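Local coordinates for protein tricorn protease (PDB 1K32) that acts as a serine protease in archaeal protein degradation, probably cutting peptides released by the proteasome into smaller pieces, with beta propellers that probably gate substrate entry or product exit, at residues 142-147 against 748-753; 256-261 against 276-281; 846-851 against 1024-1029. All blocks are in the same frame, centred on the assembly; numbering follows the deposited sequence.

Contact 1 of 3, residues 142-147 against 748-753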
loop_
_atom_site.group_PDB
_atom_site.type_symbol
_atom_site.label_atom_id
_atom_site.label_comp_id
_atom_site.label_asym_id
_atom_site.label_seq_id
_atom_site.Cartn_x
_atom_site.Cartn_y
_atom_site.Cartn_z
ATOM N N ASP A 142 -4.012 66.784 2.213
ATOM C CA ASP A 142 -4.898 65.689 2.560
ATOM C C ASP A 142 -4.191 64.368 2.856
ATOM O O ASP A 142 -4.644 63.311 2.417
ATOM C CB ASP A 142 -5.912 65.474 1.438
ATOM C CG ASP A 142 -6.772 66.700 1.186
ATOM O OD1 ASP A 142 -7.514 66.696 0.183
ATOM O OD2 ASP A 142 -6.706 67.664 1.981
ATOM N N GLY A 143 -3.085 64.418 3.594
ATOM C CA GLY A 143 -2.386 63.186 3.929
ATOM C C GLY A 143 -1.188 62.792 3.075
ATOM O O GLY A 143 -0.589 61.755 3.316
ATOM N N ILE A 144 -0.828 63.606 2.086
ATOM C CA ILE A 144 0.323 63.277 1.237
ATOM C C ILE A 144 1.605 63.318 2.060
ATOM O O ILE A 144 2.535 62.542 1.833
ATOM C CB ILE A 144 0.494 64.283 0.049
ATOM C CG1 ILE A 144 -0.708 64.209 -0.903
ATOM C CG2 ILE A 144 1.805 63.984 -0.712
ATOM C CD1 ILE A 144 -0.814 62.919 -1.716
ATOM N N ASN A 145 1.642 64.225 3.025
ATOM C CA ASN A 145 2.820 64.396 3.861
ATOM C C ASN A 145 2.433 64.789 5.288
ATOM O O ASN A 145 1.412 65.438 5.509
ATOM C CB ASN A 145 3.722 65.475 3.237
ATOM C CG ASN A 145 5.018 65.690 4.006
ATOM O OD1 ASN A 145 5.832 64.774 4.156
ATOM N ND2 ASN A 145 5.218 66.911 4.492
ATOM N N PHE A 146 3.238 64.379 6.258
ATOM C CA PHE A 146 2.962 64.715 7.651
ATOM C C PHE A 146 4.209 65.353 8.226
ATOM O O PHE A 146 5.308 64.803 8.125
ATOM C CB PHE A 146 2.591 63.473 8.467
ATOM C CG PHE A 146 1.367 62.771 7.972
ATOM C CD1 PHE A 146 1.441 61.897 6.889
ATOM C CD2 PHE A 146 0.125 63.017 8.553
ATOM C CE1 PHE A 146 0.292 61.281 6.397
ATOM C CE2 PHE A 146 -1.023 62.409 8.068
ATOM C CZ PHE A 146 -0.949 61.539 6.991
ATOM N N VAL A 147 4.027 66.522 8.823
ATOM C CA VAL A 147 5.126 67.267 9.396
ATOM C C VAL A 147 5.032 67.212 10.914
ATOM O O VAL A 147 4.084 67.727 11.498
ATOM C CB VAL A 147 5.081 68.749 8.952
ATOM C CG1 VAL A 147 6.254 69.484 9.537
ATOM C CG2 VAL A 147 5.062 68.850 7.414
ATOM N N ASP A 748 8.787 66.991 -5.399
ATOM C CA ASP A 748 7.735 66.124 -5.920
ATOM C C ASP A 748 8.043 64.650 -5.645
ATOM O O ASP A 748 7.364 63.764 -6.151
ATOM C CB ASP A 748 7.614 66.323 -7.417
ATOM C CG ASP A 748 8.787 65.739 -8.148
ATOM O OD1 ASP A 748 9.923 66.166 -7.848
ATOM O OD2 ASP A 748 8.579 64.844 -8.995
ATOM N N HIS A 749 9.074 64.397 -4.849
ATOM C CA HIS A 749 9.475 63.035 -4.524
ATOM C C HIS A 749 9.539 62.765 -3.034
ATOM O O HIS A 749 9.868 63.649 -2.240
ATOM C CB HIS A 749 10.866 62.738 -5.091
ATOM C CG HIS A 749 10.912 62.601 -6.578
ATOM N ND1 HIS A 749 10.388 61.512 -7.242
ATOM C CD2 HIS A 749 11.467 63.389 -7.528
ATOM C CE1 HIS A 749 10.624 61.634 -8.537
ATOM N NE2 HIS A 749 11.277 62.764 -8.736
ATOM N N TYR A 750 9.234 61.528 -2.665
ATOM C CA TYR A 750 9.328 61.114 -1.279
ATOM C C TYR A 750 10.747 60.618 -1.082
ATOM O O TYR A 750 11.246 59.825 -1.892
ATOM C CB TYR A 750 8.391 59.947 -0.953
ATOM C CG TYR A 750 6.941 60.303 -0.760
ATOM C CD1 TYR A 750 5.994 59.972 -1.729
ATOM C CD2 TYR A 750 6.505 60.941 0.405
ATOM C CE1 TYR A 750 4.658 60.259 -1.550
ATOM C CE2 TYR A 750 5.154 61.231 0.597
ATOM C CZ TYR A 750 4.239 60.882 -0.386
ATOM O OH TYR A 750 2.902 61.113 -0.207
ATOM N N VAL A 751 11.396 61.085 -0.021
ATOM C CA VAL A 751 12.742 60.637 0.309
ATOM C C VAL A 751 12.636 59.811 1.595
ATOM O O VAL A 751 11.823 60.121 2.476
ATOM C CB VAL A 751 13.696 61.826 0.563
ATOM C CG1 VAL A 751 13.182 62.673 1.713
ATOM C CG2 VAL A 751 15.095 61.318 0.888
ATOM N N VAL A 752 13.426 58.749 1.696
ATOM C CA VAL A 752 13.422 57.933 2.904
ATOM C C VAL A 752 14.179 58.735 3.957
ATOM O O VAL A 752 15.409 58.781 3.953
ATOM C CB VAL A 752 14.131 56.587 2.682
ATOM C CG1 VAL A 752 14.193 55.805 3.996
ATOM C CG2 VAL A 752 13.393 55.790 1.629
ATOM N N ALA A 753 13.432 59.379 4.847
ATOM C CA ALA A 753 14.027 60.211 5.886
ATOM C C ALA A 753 14.772 59.383 6.912
ATOM O O ALA A 753 15.760 59.843 7.486
ATOM C CB ALA A 753 12.948 61.038 6.574
#
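Tyr750 reaches out of strand 749-755 and meets Ile144 with its phenol end, giving its proton to the backbone carbonyl: Tyr750 OH lies 2.5 Å from Ile144 O, a short hydrogen bond. It falls on a lone pair within the carbonyl plane, with a C=O...donor angle of 128°. Ile144 O also sits at the edge of the ring and in its plane, 3.2 Å from Tyr750 CE2. The second touch is made by a methyl: Ile144 CG2 lies close to the phenol oxygen, 3.1 Å from Tyr750 OH, and makes an apolar contact with the ring carbon Tyr750 CZ at 4.0 Å. The two side chains cross at about a right angle. This methyl stands anti to the Ile144 nitrogen and beside its carbonyl carbon, which brings it next to the very oxygen that the phenol grips.

Around this pair, Tyr750 is steadied by Phe743 and Leu745 of the neighbouring strand 741-746, while Ile144 also rests on Asn794. The phenol oxygen has a second, weak hydrogen bond with Ile795 N. Ile144 and Asn145 together face Glu140 in a classic beta bulge at the start of strand 145-148, following a turn in which Gly143 takes a positive phi of 98° that suits glycine. Asn145 adds a parallel link, its OD1 bonded to Leu745 N and its ND2 to Glu140 OE2.

The contact thus joins an edge strand of a propeller blade, 145-148, to the PDZ domain. Tyrosine suits the place because it combines a long, rigid arm with a hydroxyl at its end. Since the acceptor is a main-chain oxygen, the bond depends on the path of the backbone at the bulge rather than on the side chain of Ile144, which adds only the methyl contact.

Contact 2 of 3, residues 256-261 against 276-281; sequences GRRILF and KIEKIE
One four-stranded blade of the N-terminal beta propeller contains both segments: 256-261 leads into its second strand, 276-281 carries its last, edge strand, 277-279, and strand 266-270 runs between them. Side chains therefore have to meet across the intervening strand; the nearest CA atoms, those of Phe261 and Lys279, are 9.8 Å apart. The segments' end-to-end directions differ by 71°, consistent with the strong twist of a propeller blade.

On one face, Leu260 CD1 touches Ile280 CD1 at 3.6 Å, the two side chains crossing at about a right angle, both against Ile267. Both also touch Ile27 of strand 26-31, so branched aliphatic residues here serve the packing of this blade against the one at the start of the chain. On the other face, Phe261 lies nearly parallel to the ring of Tyr268, while Ile277 CG2 comes to the edge of the Phe261 ring, 4.3 Å from its CZ.

A salt bridge borders the aliphatic pair. Long, flexible residues suit it, since the charges must span a whole strand: Arg258 bends at chi3 (91°), whereas Glu278 runs straight beyond CG after starting between its backbone N and carbonyl carbon. Guanidinium and carboxylate planes are 54° apart, and Arg258 NH1 meets Glu278 OE1 nearly head-on to the C-O bond at 3.3 Å, with an N-H...O angle of 136°.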
loop_
_atom_site.group_PDB
_atom_site.type_symbol
_atom_site.label_atom_id
_atom_site.label_comp_id
_atom_site.label_asym_id
_atom_site.label_seq_id
_atom_site.Cartn_x
_atom_site.Cartn_y
_atom_site.Cartn_z
ATOM N N GLY A 256 -15.286 78.975 19.678
ATOM C CA GLY A 256 -14.678 80.201 20.153
ATOM C C GLY A 256 -15.646 81.074 20.925
ATOM O O GLY A 256 -15.243 82.016 21.604
ATOM N N ARG A 257 -16.932 80.764 20.836
ATOM C CA ARG A 257 -17.922 81.556 21.540
ATOM C C ARG A 257 -18.694 80.706 22.542
ATOM O O ARG A 257 -18.782 81.050 23.714
ATOM C CB ARG A 257 -18.877 82.205 20.531
ATOM N N ARG A 258 -19.248 79.593 22.075
ATOM C CA ARG A 258 -20.007 78.694 22.933
ATOM C C ARG A 258 -19.334 77.324 23.084
ATOM O O ARG A 258 -18.520 76.919 22.253
ATOM C CB ARG A 258 -21.412 78.512 22.367
ATOM C CG ARG A 258 -22.145 79.816 22.173
ATOM C CD ARG A 258 -23.108 79.702 21.017
ATOM N NE ARG A 258 -24.430 79.268 21.433
ATOM C CZ ARG A 258 -25.387 78.912 20.587
ATOM N NH1 ARG A 258 -26.572 78.539 21.045
ATOM N NH2 ARG A 258 -25.147 78.908 19.286
ATOM N N ILE A 259 -19.682 76.614 24.154
ATOM C CA ILE A 259 -19.119 75.291 24.402
ATOM C C ILE A 259 -20.206 74.229 24.345
ATOM O O ILE A 259 -21.250 74.353 24.975
ATOM C CB ILE A 259 -18.415 75.203 25.774
ATOM C CG1 ILE A 259 -17.212 76.148 25.805
ATOM C CG2 ILE A 259 -17.940 73.773 26.026
ATOM C CD1 ILE A 259 -16.507 76.168 27.121
ATOM N N LEU A 260 -19.939 73.185 23.572
ATOM C CA LEU A 260 -20.864 72.080 23.394
ATOM C C LEU A 260 -20.306 70.836 24.092
ATOM O O LEU A 260 -19.094 70.635 24.130
ATOM C CB LEU A 260 -21.015 71.812 21.902
ATOM C CG LEU A 260 -22.036 70.772 21.474
ATOM C CD1 LEU A 260 -23.410 71.196 21.900
ATOM C CD2 LEU A 260 -21.970 70.619 19.964
ATOM N N PHE A 261 -21.185 69.998 24.637
ATOM C CA PHE A 261 -20.740 68.786 25.316
ATOM C C PHE A 261 -21.858 67.739 25.408
ATOM O O PHE A 261 -23.018 68.029 25.156
ATOM C CB PHE A 261 -20.188 69.133 26.718
ATOM C CG PHE A 261 -21.237 69.589 27.710
ATOM C CD1 PHE A 261 -21.923 68.665 28.503
ATOM C CD2 PHE A 261 -21.547 70.945 27.844
ATOM C CE1 PHE A 261 -22.906 69.090 29.421
ATOM C CE2 PHE A 261 -22.521 71.380 28.751
ATOM C CZ PHE A 261 -23.202 70.456 29.541
ATOM N N LYS A 276 -24.954 80.065 31.466
ATOM C CA LYS A 276 -26.179 79.294 31.315
ATOM C C LYS A 276 -25.948 78.014 30.509
ATOM O O LYS A 276 -25.151 77.992 29.562
ATOM C CB LYS A 276 -27.242 80.152 30.623
ATOM N N ILE A 277 -26.663 76.961 30.898
ATOM C CA ILE A 277 -26.592 75.655 30.257
ATOM C C ILE A 277 -27.946 75.291 29.647
ATOM O O ILE A 277 -28.974 75.296 30.333
ATOM C CB ILE A 277 -26.206 74.569 31.278
ATOM C CG1 ILE A 277 -24.781 74.813 31.771
ATOM C CG2 ILE A 277 -26.345 73.176 30.654
ATOM C CD1 ILE A 277 -24.316 73.823 32.804
ATOM N N GLU A 278 -27.945 74.972 28.358
ATOM C CA GLU A 278 -29.175 74.611 27.673
ATOM C C GLU A 278 -29.079 73.266 26.966
ATOM O O GLU A 278 -28.093 72.959 26.283
ATOM C CB GLU A 278 -29.568 75.694 26.659
ATOM C CG GLU A 278 -28.523 76.000 25.592
ATOM C CD GLU A 278 -29.032 76.978 24.533
ATOM O OE1 GLU A 278 -28.273 77.298 23.585
ATOM O OE2 GLU A 278 -30.195 77.425 24.646
ATOM N N LYS A 279 -30.117 72.464 27.148
ATOM C CA LYS A 279 -30.187 71.159 26.527
ATOM C C LYS A 279 -30.753 71.348 25.130
ATOM O O LYS A 279 -31.746 72.050 24.947
ATOM C CB LYS A 279 -31.102 70.244 27.332
ATOM C CG LYS A 279 -31.306 68.890 26.698
ATOM C CD LYS A 279 -32.243 68.041 27.526
ATOM C CE LYS A 279 -32.498 66.715 26.850
ATOM N NZ LYS A 279 -33.073 66.903 25.500
ATOM N N ILE A 280 -30.111 70.743 24.140
ATOM C CA ILE A 280 -30.592 70.856 22.777
ATOM C C ILE A 280 -31.638 69.769 22.550
ATOM O O ILE A 280 -31.414 68.598 22.869
ATOM C CB ILE A 280 -29.450 70.684 21.780
ATOM C CG1 ILE A 280 -28.305 71.612 22.169
ATOM C CG2 ILE A 280 -29.924 71.018 20.375
ATOM C CD1 ILE A 280 -27.010 71.241 21.518
ATOM N N GLU A 281 -32.785 70.174 22.016
ATOM C CA GLU A 281 -33.878 69.250 21.745
ATOM C C GLU A 281 -33.713 68.659 20.358
ATOM O O GLU A 281 -33.956 69.335 19.356
ATOM C CB GLU A 281 -35.219 69.983 21.836
ATOM C CG GLU A 281 -35.479 70.595 23.190
ATOM C CD GLU A 281 -35.553 69.553 24.290
ATOM O OE1 GLU A 281 -35.560 69.936 25.481
ATOM O OE2 GLU A 281 -35.611 68.350 23.961
#

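Contact 3 of 3, residues 846-851 against 1024-1029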
loop_
_atom_site.group_PDB
_atom_site.type_symbol
_atom_site.label_atom_id
_atom_site.label_comp_id
_atom_site.label_asym_id
_atom_site.label_seq_id
_atom_site.Cartn_x
_atom_site.Cartn_y
_atom_site.Cartn_z
ATOM N N HIS A 846 26.291 53.977 25.910
ATOM C CA HIS A 846 27.672 53.506 25.827
ATOM C C HIS A 846 28.580 54.687 25.515
ATOM O O HIS A 846 29.594 54.902 26.192
ATOM C CB HIS A 846 27.855 52.463 24.722
ATOM C CG HIS A 846 27.205 51.148 25.007
ATOM N ND1 HIS A 846 26.794 50.776 26.271
ATOM C CD2 HIS A 846 26.901 50.111 24.192
ATOM C CE1 HIS A 846 26.263 49.569 26.218
ATOM N NE2 HIS A 846 26.315 49.143 24.968
ATOM N N GLU A 847 28.201 55.443 24.487
ATOM C CA GLU A 847 28.965 56.605 24.051
ATOM C C GLU A 847 29.098 57.708 25.095
ATOM O O GLU A 847 30.208 58.124 25.406
ATOM C CB GLU A 847 28.344 57.182 22.781
ATOM C CG GLU A 847 28.391 56.235 21.601
ATOM C CD GLU A 847 27.411 56.617 20.510
ATOM O OE1 GLU A 847 27.519 56.042 19.403
ATOM O OE2 GLU A 847 26.527 57.479 20.759
ATOM N N ARG A 848 27.981 58.182 25.639
ATOM C CA ARG A 848 28.031 59.256 26.632
ATOM C C ARG A 848 28.714 58.836 27.935
ATOM O O ARG A 848 29.270 59.678 28.633
ATOM C CB ARG A 848 26.619 59.778 26.933
ATOM C CG ARG A 848 26.554 61.028 27.844
ATOM C CD ARG A 848 25.096 61.413 28.099
ATOM N NE ARG A 848 24.908 62.522 29.037
ATOM C CZ ARG A 848 24.865 63.812 28.698
ATOM N NH1 ARG A 848 24.683 64.738 29.633
ATOM N NH2 ARG A 848 24.999 64.185 27.429
ATOM N N SER A 849 28.680 57.545 28.265
ATOM C CA SER A 849 29.306 57.074 29.501
ATOM C C SER A 849 30.731 56.615 29.222
ATOM O O SER A 849 31.455 56.219 30.137
ATOM C CB SER A 849 28.516 55.910 30.117
ATOM O OG SER A 849 28.712 54.728 29.365
ATOM N N LYS A 850 31.122 56.664 27.957
ATOM C CA LYS A 850 32.465 56.257 27.558
ATOM C C LYS A 850 32.693 54.786 27.918
ATOM O O LYS A 850 33.696 54.433 28.547
ATOM C CB LYS A 850 33.519 57.135 28.260
ATOM N N GLY A 851 31.743 53.942 27.525
ATOM C CA GLY A 851 31.833 52.514 27.772
ATOM C C GLY A 851 31.789 52.023 29.212
ATOM O O GLY A 851 32.162 50.882 29.476
ATOM N N TYR A 1024 20.049 62.475 32.650
ATOM C CA TYR A 1024 20.228 62.560 34.093
ATOM C C TYR A 1024 20.681 61.217 34.660
ATOM O O TYR A 1024 21.579 61.169 35.500
ATOM C CB TYR A 1024 18.933 62.978 34.793
ATOM C CG TYR A 1024 19.128 63.190 36.276
ATOM C CD1 TYR A 1024 19.606 64.406 36.769
ATOM C CD2 TYR A 1024 18.901 62.153 37.188
ATOM C CE1 TYR A 1024 19.852 64.586 38.130
ATOM C CE2 TYR A 1024 19.150 62.321 38.546
ATOM C CZ TYR A 1024 19.624 63.539 39.010
ATOM O OH TYR A 1024 19.878 63.709 40.358
ATOM N N ALA A 1025 20.051 60.134 34.210
ATOM C CA ALA A 1025 20.388 58.790 34.681
ATOM C C ALA A 1025 21.847 58.481 34.375
ATOM O O ALA A 1025 22.554 57.910 35.202
ATOM C CB ALA A 1025 19.471 57.737 34.023
ATOM N N ILE A 1026 22.286 58.846 33.175
ATOM C CA ILE A 1026 23.669 58.623 32.786
ATOM C C ILE A 1026 24.609 59.452 33.671
ATOM O O ILE A 1026 25.575 58.932 34.236
ATOM C CB ILE A 1026 23.902 59.007 31.308
ATOM C CG1 ILE A 1026 23.194 57.999 30.390
ATOM C CG2 ILE A 1026 25.406 59.029 31.012
ATOM C CD1 ILE A 1026 23.153 58.412 28.947
ATOM N N ASP A 1027 24.313 60.738 33.802
ATOM C CA ASP A 1027 25.147 61.616 34.612
ATOM C C ASP A 1027 25.168 61.206 36.079
ATOM O O ASP A 1027 26.211 61.278 36.736
ATOM C CB ASP A 1027 24.663 63.054 34.469
ATOM C CG ASP A 1027 24.843 63.587 33.060
ATOM O OD1 ASP A 1027 24.166 64.575 32.696
ATOM O OD2 ASP A 1027 25.671 63.018 32.317
ATOM N N ALA A 1028 24.022 60.761 36.588
ATOM C CA ALA A 1028 23.923 60.352 37.982
ATOM C C ALA A 1028 24.823 59.152 38.252
ATOM O O ALA A 1028 25.513 59.101 39.271
ATOM C CB ALA A 1028 22.467 60.019 38.341
ATOM N N LEU A 1029 24.816 58.188 37.339
ATOM C CA LEU A 1029 25.652 57.008 37.504
ATOM C C LEU A 1029 27.129 57.349 37.351
ATOM O O LEU A 1029 27.965 56.827 38.092
ATOM C CB LEU A 1029 25.264 55.916 36.504
ATOM C CG LEU A 1029 24.136 54.980 36.957
ATOM C CD1 LEU A 1029 23.898 53.925 35.893
ATOM C CD2 LEU A 1029 24.506 54.314 38.278
#
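Arg848, in the last turn of helix 830-848, lies across Ile1026 and carries its charge on to Asp1027, both on helix 1020-1032. The tight part is aliphatic. Ile1026 CD1 packs 3.7 Å from Arg848 CD, and Ile1026 CG2 is 3.9 Å from Arg848 CG; behind them the isoleucine is buried against Tyr844, Val845 and Ile883, which suits a branched apolar residue. Ser849 approaches more loosely with its CB, while its OG is bonded to Val845 O and Ile853 N.

Toward solvent the contact becomes polar. With CG anti to the nitrogen (chi1 -173°) and the chain extended as far as NE, the arginine reaches the carboxylate, and its NH1 lies 3.1 Å from Asp1027 OD1. That bond is fairly straight at 161°, falls in the guanidinium plane and uses the syn lone pair. Bonds from NH1 and NE to Asp1027 OD2 are weak, and the guanidinium and carboxylate planes are 38° apart. An alanine in place of Asp1027 is likely to leave the guanidinium without its main anionic mate and freer to swing into solvent, with the long, weak ion pair to Asp1023 as a remaining tie.

Lys850, at positive phi, closes helix 830-848 with a Schellman motif, Gly851 N bonding His846 O at 2.7 Å. The chain then enters edge strand 853-857 of a parallel sheet, on which helix 1020-1032 packs, an alpha/beta layering characteristic of the S41 peptidase domain in the ClpP/crotonase clan.

From the N terminus, after two earlier blades the chain lays down the blade that ends in strand 145-148, where 142-147 waits some 600 residues for its partner. Contact 2 opens and closes inside that span as a short loop of one later blade, and so nests in the large loop that contact 1 closes at the PDZ domain. Contact 3 follows in series, its 172-residue loop holding all five strands of the parallel sheet. The first ties propeller to PDZ domain, the second works within a blade, and the third joins two helices at the protease sheet. None touch: between nearest atoms, contacts 1 and 3 are about 17 Å apart and contacts 2 and 3 about 39 Å.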